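Local coordinates for regulatory Subunit of Protein Kinase A (cAMP-dependent) from Euglena gracilis (Euglena gracilis, PDB 6RSX), which probably acts as the cAMP-sensing regulatory subunit of protein kinase A, binding one cyclic AMP molecule in each of two tandem cyclic nucleotide-binding domains, at residues I194-G199 / D233-M238; K212-Q217 / I223-I228; E237-L240 / P245-A248. One frame throughout, in Å; residues are numbered along the deposited sequence.

How the contacts relate
All three contacts lie in the second cyclic nucleotide-binding domain and surround one cyclic AMP. Contacts 1 and 3 share E237 and M238, and their centres are about 6 Å apart: contact 1 supplies the partners of the ribose hydroxyl O2', contact 3 those of the phosphate oxygens. Contact 2, centred about 10 Å from contact 1 and 14 Å from contact 3, holds the adenine end. Two probable hydrogen bonds tie the parts together, G199 N to C246 O at 2.8 Å between contacts 1 and 3, and Q217 NE2 to V247 O at 2.9 Å between contacts 2 and 3. Contacts 1 and 2 meet where M213 packs against V195 and F235.

Contact 1: residues I194-G199 / D233-M238; sequences IVVKEG and DFFGEM. With CMP (adenosine-3',5'-cyclic-monophosphate), chain C.
V195 and V196, consecutive residues of a classic beta bulge, both face V250 of the adjoining strand, and both send their side chains toward the ring of F235. The approach differs. CG1 of V195 comes in at the ring edge, near the ring plane, 3.6 Å from F235 CE2, with the two side chains crossing at about a right angle. V196 stands farther off, its CG2 lying obliquely 4.4 Å from F235 CD2 and also 4.0 Å from O5' of cyclic AMP; V196 thus touches both the ring and the sugar-phosphate linkage. With chi1 at 58°, the CG of F235 sits between its backbone N and carbonyl carbon, which swings the ring to the valines; its ring also meets that of Y206, the two planes being nearly parallel.

Just beyond F235 the chain grips the ribose. G236 N donates to O2' at 2.9 Å with an angle of 152° at the hydrogen, and O2' in turn donates to E237 OE1 at 2.6 Å. A bend at chi2 (-77°) brings the carboxylate back to the sugar, while OE2 is bonded to Y284 OH. With E237 replaced by an alanine, the ribose O2' would probably lose its acceptor and the Y284 hydroxyl its carboxylate mate. This F-G-E run, ending in a short helix, is the start of the phosphate-binding cassette of cyclic nucleotide-binding domains.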
loop_
_atom_site.group_PDB
_atom_site.type_symbol
_atom_site.label_atom_id
_atom_site.label_comp_id
_atom_site.label_asym_id
_atom_site.label_seq_id
_atom_site.Cartn_x
_atom_site.Cartn_y
_atom_site.Cartn_z
ATOM N N ILE A 194 -22.721 8.030 6.345
ATOM C CA ILE A 194 -22.171 6.947 7.155
ATOM C C ILE A 194 -20.956 6.372 6.437
ATOM O O ILE A 194 -21.015 6.109 5.233
ATOM C CB ILE A 194 -23.224 5.858 7.384
ATOM C CG1 ILE A 194 -24.349 6.382 8.278
ATOM C CG2 ILE A 194 -22.596 4.596 7.968
ATOM C CD1 ILE A 194 -25.442 5.366 8.448
ATOM N N VAL A 195 -19.863 6.164 7.168
ATOM C CA VAL A 195 -18.637 5.591 6.591
ATOM C C VAL A 195 -18.551 4.104 6.856
ATOM O O VAL A 195 -18.421 3.321 5.918
ATOM C CB VAL A 195 -17.378 6.327 7.099
ATOM C CG1 VAL A 195 -16.081 5.756 6.382
ATOM C CG2 VAL A 195 -17.508 7.837 6.837
ATOM N N VAL A 196 -18.638 3.696 8.128
ATOM C CA VAL A 196 -18.769 2.297 8.519
ATOM C C VAL A 196 -19.964 2.176 9.466
ATOM O O VAL A 196 -20.204 3.053 10.307
ATOM C CB VAL A 196 -17.506 1.726 9.190
ATOM C CG1 VAL A 196 -16.280 1.910 8.271
ATOM C CG2 VAL A 196 -17.247 2.370 10.535
ATOM N N LYS A 197 -20.688 1.080 9.338
ATOM C CA LYS A 197 -21.963 0.880 10.021
ATOM C C LYS A 197 -21.793 -0.185 11.093
ATOM O O LYS A 197 -21.294 -1.281 10.808
ATOM C CB LYS A 197 -23.048 0.470 9.017
ATOM C CG LYS A 197 -24.358 0.008 9.653
ATOM C CD LYS A 197 -24.972 1.135 10.478
ATOM C CE LYS A 197 -26.203 0.708 11.278
ATOM N NZ LYS A 197 -26.615 1.846 12.149
ATOM N N GLU A 198 -22.208 0.134 12.326
ATOM C CA GLU A 198 -22.152 -0.861 13.386
ATOM C C GLU A 198 -22.800 -2.150 12.900
ATOM O O GLU A 198 -23.807 -2.128 12.189
ATOM C CB GLU A 198 -22.857 -0.372 14.671
ATOM C CG GLU A 198 -22.743 -1.372 15.839
ATOM C CD GLU A 198 -23.417 -0.919 17.147
ATOM O OE1 GLU A 198 -24.020 0.172 17.177
ATOM O OE2 GLU A 198 -23.335 -1.660 18.155
ATOM N N GLY A 199 -22.199 -3.276 13.269
ATOM C CA GLY A 199 -22.729 -4.567 12.907
ATOM C C GLY A 199 -22.308 -5.077 11.541
ATOM O O GLY A 199 -22.371 -6.288 11.310
ATOM N N ASP A 233 -7.063 11.722 13.284
ATOM C CA ASP A 233 -7.621 10.523 13.903
ATOM C C ASP A 233 -7.963 9.487 12.833
ATOM O O ASP A 233 -7.999 9.776 11.638
ATOM C CB ASP A 233 -8.890 10.838 14.710
ATOM C CG ASP A 233 -8.621 11.744 15.897
ATOM O OD1 ASP A 233 -7.500 11.696 16.444
ATOM O OD2 ASP A 233 -9.547 12.512 16.267
ATOM N N PHE A 234 -8.250 8.266 13.283
ATOM C CA PHE A 234 -8.458 7.159 12.360
ATOM C C PHE A 234 -9.558 6.275 12.919
ATOM O O PHE A 234 -9.922 6.389 14.095
ATOM C CB PHE A 234 -7.163 6.358 12.145
ATOM C CG PHE A 234 -6.466 5.999 13.409
ATOM C CD1 PHE A 234 -6.889 4.903 14.152
ATOM C CD2 PHE A 234 -5.418 6.779 13.884
ATOM C CE1 PHE A 234 -6.257 4.569 15.344
ATOM C CE2 PHE A 234 -4.778 6.457 15.071
ATOM C CZ PHE A 234 -5.197 5.348 15.799
ATOM N N PHE A 235 -10.060 5.359 12.093
ATOM C CA PHE A 235 -11.114 4.462 12.604
ATOM C C PHE A 235 -11.264 3.299 11.635
ATOM O O PHE A 235 -10.814 3.359 10.488
ATOM C CB PHE A 235 -12.449 5.209 12.752
ATOM C CG PHE A 235 -12.959 5.827 11.481
ATOM C CD1 PHE A 235 -12.575 7.137 11.111
ATOM C CD2 PHE A 235 -13.823 5.134 10.639
ATOM C CE1 PHE A 235 -13.033 7.736 9.917
ATOM C CE2 PHE A 235 -14.312 5.729 9.463
ATOM C CZ PHE A 235 -13.898 7.031 9.086
ATOM N N GLY A 236 -11.902 2.241 12.103
ATOM C CA GLY A 236 -12.173 1.099 11.258
ATOM C C GLY A 236 -11.180 -0.019 11.433
ATOM O O GLY A 236 -11.293 -1.048 10.754
ATOM N N GLU A 237 -10.225 0.149 12.342
ATOM C CA GLU A 237 -9.149 -0.819 12.507
ATOM C C GLU A 237 -9.585 -2.089 13.227
ATOM O O GLU A 237 -9.016 -3.156 12.975
ATOM C CB GLU A 237 -7.982 -0.174 13.257
ATOM C CG GLU A 237 -8.130 -0.135 14.803
ATOM C CD GLU A 237 -9.080 0.953 15.310
ATOM O OE1 GLU A 237 -9.582 1.739 14.486
ATOM O OE2 GLU A 237 -9.327 1.013 16.546
ATOM N N MET A 238 -10.572 -2.023 14.129
ATOM C CA MET A 238 -10.822 -3.209 14.944
ATOM C C MET A 238 -11.468 -4.325 14.124
ATOM O O MET A 238 -11.081 -5.495 14.246
ATOM C CB MET A 238 -11.653 -2.829 16.165
ATOM C CG MET A 238 -10.809 -2.055 17.182
ATOM S SD MET A 238 -11.642 -1.981 18.774
ATOM C CE MET A 238 -13.140 -1.203 18.169
HETATM P P CMP C . -14.403 -0.649 14.043
HETATM O O1P CMP C . -13.735 -1.449 12.780
HETATM O O2P CMP C . -15.037 -1.486 15.084
HETATM O "O5'" CMP C . -15.571 0.264 13.457
HETATM C "C5'" CMP C . -16.032 1.385 14.220
HETATM C "C4'" CMP C . -14.825 2.112 14.749
HETATM O "O4'" CMP C . -15.097 3.223 15.620
HETATM C "C3'" CMP C . -13.843 1.311 15.562
HETATM O "O3'" CMP C . -13.222 0.265 14.819
HETATM C "C2'" CMP C . -12.901 2.399 16.054
HETATM O "O2'" CMP C . -11.962 2.706 15.004
HETATM C "C1'" CMP C . -13.862 3.604 16.186
HETATM N N9 CMP C . -14.040 4.080 17.561
HETATM C C8 CMP C . -13.813 5.334 17.966
HETATM N N7 CMP C . -14.086 5.393 19.266
HETATM C C5 CMP C . -14.509 4.173 19.640
HETATM C C6 CMP C . -14.917 3.714 20.867
HETATM N N6 CMP C . -15.018 4.381 22.133
HETATM N N1 CMP C . -15.276 2.454 21.020
HETATM C C2 CMP C . -15.251 1.622 19.944
HETATM N N3 CMP C . -14.834 2.072 18.713
HETATM C C4 CMP C . -14.485 3.354 18.593
#

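Contact 2: residues K212-Q217 / I223-I228; sequences KMKVNQ and IHTINI. With CMP (adenosine-3',5'-cyclic-monophosphate), chain C.
The adenine side of the cyclic AMP pocket is built on a beta hairpin in which V215 faces both I226 and N227, a classic beta bulge. V215 N donates to N227 O at 2.9 Å, while V215 O takes a short bond from I226 N at 2.7 Å and a weak one from N227 N. The extra residue shifts the register by one before N216 pairs with T225. Farther along, Q217 and H224 form an antiparallel hydrogen-bonded pair; Q217 O accepts H224 N and, weakly, H224 ND1. At the bulge, CG1 of V215 and CG1 of I226 pack at 3.8 Å.

The pocket face carries the ligand. The CG of N227 lies anti to the backbone N (chi1 -162°), carrying the amide out to the base, where ND2 donates to adenine N7 at 3.0 Å, and an angle of 172° makes the bond almost straight. A weak bond from I228 N to N227 OD1 helps fix the amide's rotation. I226 CD1 lies 3.6 Å from C6 of the base, and V215 CG2 is 3.7 Å from C8. Q217 lays its chain across I226 and gives its NE2 to V247 O. On the other face, K214 and I228 run side by side. Such an antiparallel hairpin belongs to the beta barrel of the cyclic nucleotide-binding domain.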
loop_
_atom_site.group_PDB
_atom_site.type_symbol
_atom_site.label_atom_id
_atom_site.label_comp_id
_atom_site.label_asym_id
_atom_site.label_seq_id
_atom_site.Cartn_x
_atom_site.Cartn_y
_atom_site.Cartn_z
ATOM N N LYS A 212 -14.725 15.975 10.461
ATOM C CA LYS A 212 -15.173 15.555 11.789
ATOM C C LYS A 212 -16.080 14.350 11.606
ATOM O O LYS A 212 -16.883 14.325 10.668
ATOM C CB LYS A 212 -15.917 16.698 12.501
ATOM C CG LYS A 212 -16.481 16.335 13.885
ATOM C CD LYS A 212 -17.551 17.329 14.327
ATOM C CE LYS A 212 -17.086 18.135 15.520
ATOM N NZ LYS A 212 -15.833 18.864 15.189
ATOM N N MET A 213 -15.915 13.342 12.462
ATOM C CA MET A 213 -16.784 12.164 12.476
ATOM C C MET A 213 -17.432 11.974 13.844
ATOM O O MET A 213 -16.773 12.087 14.879
ATOM C CB MET A 213 -16.028 10.871 12.161
ATOM C CG MET A 213 -15.336 10.828 10.791
ATOM S SD MET A 213 -16.510 10.561 9.478
ATOM C CE MET A 213 -15.405 10.868 8.072
ATOM N N LYS A 214 -18.707 11.621 13.846
ATOM C CA LYS A 214 -19.326 11.103 15.067
ATOM C C LYS A 214 -19.185 9.587 15.091
ATOM O O LYS A 214 -19.377 8.930 14.063
ATOM C CB LYS A 214 -20.804 11.481 15.120
ATOM C CG LYS A 214 -21.081 12.946 15.379
ATOM C CD LYS A 214 -22.591 13.116 15.562
ATOM C CE LYS A 214 -22.981 14.535 15.950
ATOM N NZ LYS A 214 -24.472 14.693 16.029
ATOM N N VAL A 215 -18.875 9.035 16.273
ATOM C CA VAL A 215 -18.852 7.594 16.520
ATOM C C VAL A 215 -20.081 7.285 17.365
ATOM O O VAL A 215 -20.137 7.705 18.523
ATOM C CB VAL A 215 -17.585 7.154 17.255
ATOM C CG1 VAL A 215 -17.516 5.633 17.366
ATOM C CG2 VAL A 215 -16.305 7.672 16.490
ATOM N N ASN A 216 -21.030 6.547 16.788
ATOM C CA ASN A 216 -22.325 6.252 17.411
ATOM C C ASN A 216 -22.469 4.755 17.661
ATOM O O ASN A 216 -22.007 3.923 16.881
ATOM C CB ASN A 216 -23.468 6.722 16.511
ATOM C CG ASN A 216 -23.480 8.209 16.321
ATOM O OD1 ASN A 216 -22.958 8.960 17.157
ATOM N ND2 ASN A 216 -24.091 8.661 15.232
ATOM N N GLN A 217 -23.167 4.399 18.735
ATOM C CA GLN A 217 -23.292 3.001 19.093
ATOM C C GLN A 217 -24.676 2.835 19.699
ATOM O O GLN A 217 -25.146 3.740 20.390
ATOM C CB GLN A 217 -22.206 2.620 20.087
ATOM C CG GLN A 217 -22.014 1.165 20.388
ATOM C CD GLN A 217 -20.832 0.979 21.315
ATOM O OE1 GLN A 217 -20.848 1.463 22.446
ATOM N NE2 GLN A 217 -19.784 0.321 20.829
ATOM N N ILE A 223 -29.484 5.014 20.089
ATOM C CA ILE A 223 -28.187 5.422 19.551
ATOM C C ILE A 223 -27.619 6.530 20.420
ATOM O O ILE A 223 -28.314 7.516 20.703
ATOM C CB ILE A 223 -28.338 5.895 18.103
ATOM C CG1 ILE A 223 -28.965 4.788 17.258
ATOM C CG2 ILE A 223 -26.961 6.329 17.534
ATOM C CD1 ILE A 223 -29.247 5.204 15.826
ATOM N N HIS A 224 -26.366 6.381 20.863
ATOM C CA HIS A 224 -25.669 7.516 21.447
ATOM C C HIS A 224 -24.276 7.683 20.851
ATOM O O HIS A 224 -23.653 6.748 20.329
ATOM C CB HIS A 224 -25.546 7.451 22.971
ATOM C CG HIS A 224 -24.804 6.258 23.475
ATOM N ND1 HIS A 224 -25.031 4.987 22.998
ATOM C CD2 HIS A 224 -23.888 6.132 24.466
ATOM C CE1 HIS A 224 -24.263 4.132 23.648
ATOM N NE2 HIS A 224 -23.562 4.801 24.548
ATOM N N THR A 225 -23.801 8.909 20.954
ATOM C CA THR A 225 -22.498 9.269 20.419
ATOM C C THR A 225 -21.463 8.981 21.495
ATOM O O THR A 225 -21.557 9.519 22.602
ATOM C CB THR A 225 -22.509 10.738 20.029
ATOM O OG1 THR A 225 -23.476 10.956 18.988
ATOM C CG2 THR A 225 -21.100 11.200 19.604
ATOM N N ILE A 226 -20.504 8.097 21.196
ATOM C CA ILE A 226 -19.506 7.694 22.183
ATOM C C ILE A 226 -18.142 8.328 21.936
ATOM O O ILE A 226 -17.260 8.224 22.803
ATOM C CB ILE A 226 -19.338 6.158 22.238
ATOM C CG1 ILE A 226 -18.987 5.589 20.860
ATOM C CG2 ILE A 226 -20.601 5.484 22.771
ATOM C CD1 ILE A 226 -18.531 4.124 20.893
ATOM N N ASN A 227 -17.933 8.959 20.787
ATOM C CA ASN A 227 -16.633 9.564 20.519
ATOM C C ASN A 227 -16.808 10.551 19.374
ATOM O O ASN A 227 -17.768 10.462 18.602
ATOM C CB ASN A 227 -15.586 8.491 20.194
ATOM C CG ASN A 227 -14.155 9.000 20.334
ATOM O OD1 ASN A 227 -13.933 10.176 20.637
ATOM N ND2 ASN A 227 -13.184 8.108 20.148
ATOM N N ILE A 228 -15.886 11.512 19.283
ATOM C CA ILE A 228 -15.851 12.467 18.182
ATOM C C ILE A 228 -14.426 12.475 17.634
ATOM O O ILE A 228 -13.464 12.591 18.403
ATOM C CB ILE A 228 -16.260 13.894 18.611
ATOM C CG1 ILE A 228 -17.731 13.964 19.032
ATOM C CG2 ILE A 228 -16.007 14.892 17.465
ATOM C CD1 ILE A 228 -18.673 13.866 17.862
HETATM P P CMP C . -14.403 -0.649 14.043
HETATM O O1P CMP C . -13.735 -1.449 12.780
HETATM O O2P CMP C . -15.037 -1.486 15.084
HETATM O "O5'" CMP C . -15.571 0.264 13.457
HETATM C "C5'" CMP C . -16.032 1.385 14.220
HETATM C "C4'" CMP C . -14.825 2.112 14.749
HETATM O "O4'" CMP C . -15.097 3.223 15.620
HETATM C "C3'" CMP C . -13.843 1.311 15.562
HETATM O "O3'" CMP C . -13.222 0.265 14.819
HETATM C "C2'" CMP C . -12.901 2.399 16.054
HETATM O "O2'" CMP C . -11.962 2.706 15.004
HETATM C "C1'" CMP C . -13.862 3.604 16.186
HETATM N N9 CMP C . -14.040 4.080 17.561
HETATM C C8 CMP C . -13.813 5.334 17.966
HETATM N N7 CMP C . -14.086 5.393 19.266
HETATM C C5 CMP C . -14.509 4.173 19.640
HETATM C C6 CMP C . -14.917 3.714 20.867
HETATM N N6 CMP C . -15.018 4.381 22.133
HETATM N N1 CMP C . -15.276 2.454 21.020
HETATM C C2 CMP C . -15.251 1.622 19.944
HETATM N N3 CMP C . -14.834 2.072 18.713
HETATM C C4 CMP C . -14.485 3.354 18.593
#

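Contact 3: residues E237-L240 / P245-A248; sequences EMSL and PCVA. With CMP (adenosine-3',5'-cyclic-monophosphate), chain C.
M238 and V247 meet beside O2P of the cyclic AMP phosphate, within the phosphate-binding cassette: the first turn of helix 237-242 supplies one side and the loop 245-248 the other. M238 is bent at its last torsion (chi3 -57°), which turns the terminal CE inward. That methyl touches V247 CG2 at 3.5 Å, the two side chains crossing at about a right angle, and lies 3.6 Å from O2P. In V247 the same CG2 sits between the backbone N and the carbonyl carbon, which places it 3.5 Å from O2P. M238 is backed by M281 and Y284.

S239 shows how a torsion directs a bond. Its OG is folded between the backbone N and the carbonyl carbon (chi1 51°), close enough to its own amide for both to reach one oxygen: OG donates to O1P at 2.7 Å and S239 N to O1P at 2.9 Å. OG also has a weak bond with G236 O. Since the amide lies at the helix start, the helix end would probably help to stabilise the negative charge. From the loop, V247 N donates to O2P at 3.0 Å, nearly straight at 170°, so the two non-bridging oxygens are gripped from different segments.

By sequence, C246 probably corresponds to R124 of the first domain's pocket, and the residues lining this second pocket include no arginine. The SG of C246, anti to the carbonyl carbon, comes alongside S239 at 3.6 Å from OG, while C246 CB rests 3.5 Å from O5' of the nucleotide.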
loop_
_atom_site.group_PDB
_atom_site.type_symbol
_atom_site.label_atom_id
_atom_site.label_comp_id
_atom_site.label_asym_id
_atom_site.label_seq_id
_atom_site.Cartn_x
_atom_site.Cartn_y
_atom_site.Cartn_z
ATOM N N GLU A 237 -10.225 0.149 12.342
ATOM C CA GLU A 237 -9.149 -0.819 12.507
ATOM C C GLU A 237 -9.585 -2.089 13.227
ATOM O O GLU A 237 -9.016 -3.156 12.975
ATOM C CB GLU A 237 -7.982 -0.174 13.257
ATOM C CG GLU A 237 -8.130 -0.135 14.803
ATOM C CD GLU A 237 -9.080 0.953 15.310
ATOM O OE1 GLU A 237 -9.582 1.739 14.486
ATOM O OE2 GLU A 237 -9.327 1.013 16.546
ATOM N N MET A 238 -10.572 -2.023 14.129
ATOM C CA MET A 238 -10.822 -3.209 14.944
ATOM C C MET A 238 -11.468 -4.325 14.124
ATOM O O MET A 238 -11.081 -5.495 14.246
ATOM C CB MET A 238 -11.653 -2.829 16.165
ATOM C CG MET A 238 -10.809 -2.055 17.182
ATOM S SD MET A 238 -11.642 -1.981 18.774
ATOM C CE MET A 238 -13.140 -1.203 18.169
ATOM N N SER A 239 -12.418 -3.983 13.252
ATOM C CA SER A 239 -13.012 -5.008 12.404
ATOM C C SER A 239 -11.949 -5.694 11.562
ATOM O O SER A 239 -12.016 -6.903 11.319
ATOM C CB SER A 239 -14.094 -4.401 11.510
ATOM O OG SER A 239 -13.615 -3.255 10.805
ATOM N N LEU A 240 -10.954 -4.934 11.103
ATOM C CA LEU A 240 -9.953 -5.527 10.239
ATOM C C LEU A 240 -8.916 -6.299 11.032
ATOM O O LEU A 240 -8.475 -7.363 10.592
ATOM C CB LEU A 240 -9.293 -4.435 9.390
ATOM C CG LEU A 240 -10.213 -3.689 8.422
ATOM C CD1 LEU A 240 -9.408 -2.641 7.626
ATOM C CD2 LEU A 240 -10.948 -4.635 7.493
ATOM N N PRO A 245 -17.277 -7.786 13.097
ATOM C CA PRO A 245 -18.083 -6.673 12.588
ATOM C C PRO A 245 -17.718 -5.397 13.328
ATOM O O PRO A 245 -17.180 -5.435 14.437
ATOM C CB PRO A 245 -19.524 -7.110 12.881
ATOM C CG PRO A 245 -19.403 -8.602 13.210
ATOM C CD PRO A 245 -18.087 -8.748 13.858
ATOM N N CYS A 246 -17.970 -4.262 12.673
ATOM C CA CYS A 246 -17.705 -2.959 13.283
ATOM C C CYS A 246 -18.533 -2.788 14.553
ATOM O O CYS A 246 -19.729 -3.086 14.562
ATOM C CB CYS A 246 -18.047 -1.845 12.304
ATOM S SG CYS A 246 -16.965 -1.841 10.818
ATOM N N VAL A 247 -17.892 -2.311 15.627
ATOM C CA VAL A 247 -18.588 -2.162 16.904
ATOM C C VAL A 247 -19.309 -0.831 17.008
ATOM O O VAL A 247 -19.965 -0.558 18.033
ATOM C CB VAL A 247 -17.627 -2.338 18.100
ATOM C CG1 VAL A 247 -16.887 -3.662 17.997
ATOM C CG2 VAL A 247 -16.640 -1.155 18.210
ATOM N N ALA A 248 -19.240 -0.006 15.974
ATOM C CA ALA A 248 -19.822 1.321 16.014
ATOM C C ALA A 248 -20.053 1.837 14.604
ATOM O O ALA A 248 -19.489 1.346 13.620
ATOM C CB ALA A 248 -18.944 2.287 16.816
HETATM P P CMP C . -14.403 -0.649 14.043
HETATM O O1P CMP C . -13.735 -1.449 12.780
HETATM O O2P CMP C . -15.037 -1.486 15.084
HETATM O "O5'" CMP C . -15.571 0.264 13.457
HETATM C "C5'" CMP C . -16.032 1.385 14.220
HETATM C "C4'" CMP C . -14.825 2.112 14.749
HETATM O "O4'" CMP C . -15.097 3.223 15.620
HETATM C "C3'" CMP C . -13.843 1.311 15.562
HETATM O "O3'" CMP C . -13.222 0.265 14.819
HETATM C "C2'" CMP C . -12.901 2.399 16.054
HETATM O "O2'" CMP C . -11.962 2.706 15.004
HETATM C "C1'" CMP C . -13.862 3.604 16.186
HETATM N N9 CMP C . -14.040 4.080 17.561
HETATM C C8 CMP C . -13.813 5.334 17.966
HETATM N N7 CMP C . -14.086 5.393 19.266
HETATM C C5 CMP C . -14.509 4.173 19.640
HETATM C C6 CMP C . -14.917 3.714 20.867
HETATM N N6 CMP C . -15.018 4.381 22.133
HETATM N N1 CMP C . -15.276 2.454 21.020
HETATM C C2 CMP C . -15.251 1.622 19.944
HETATM N N3 CMP C . -14.834 2.072 18.713
HETATM C C4 CMP C . -14.485 3.354 18.593
#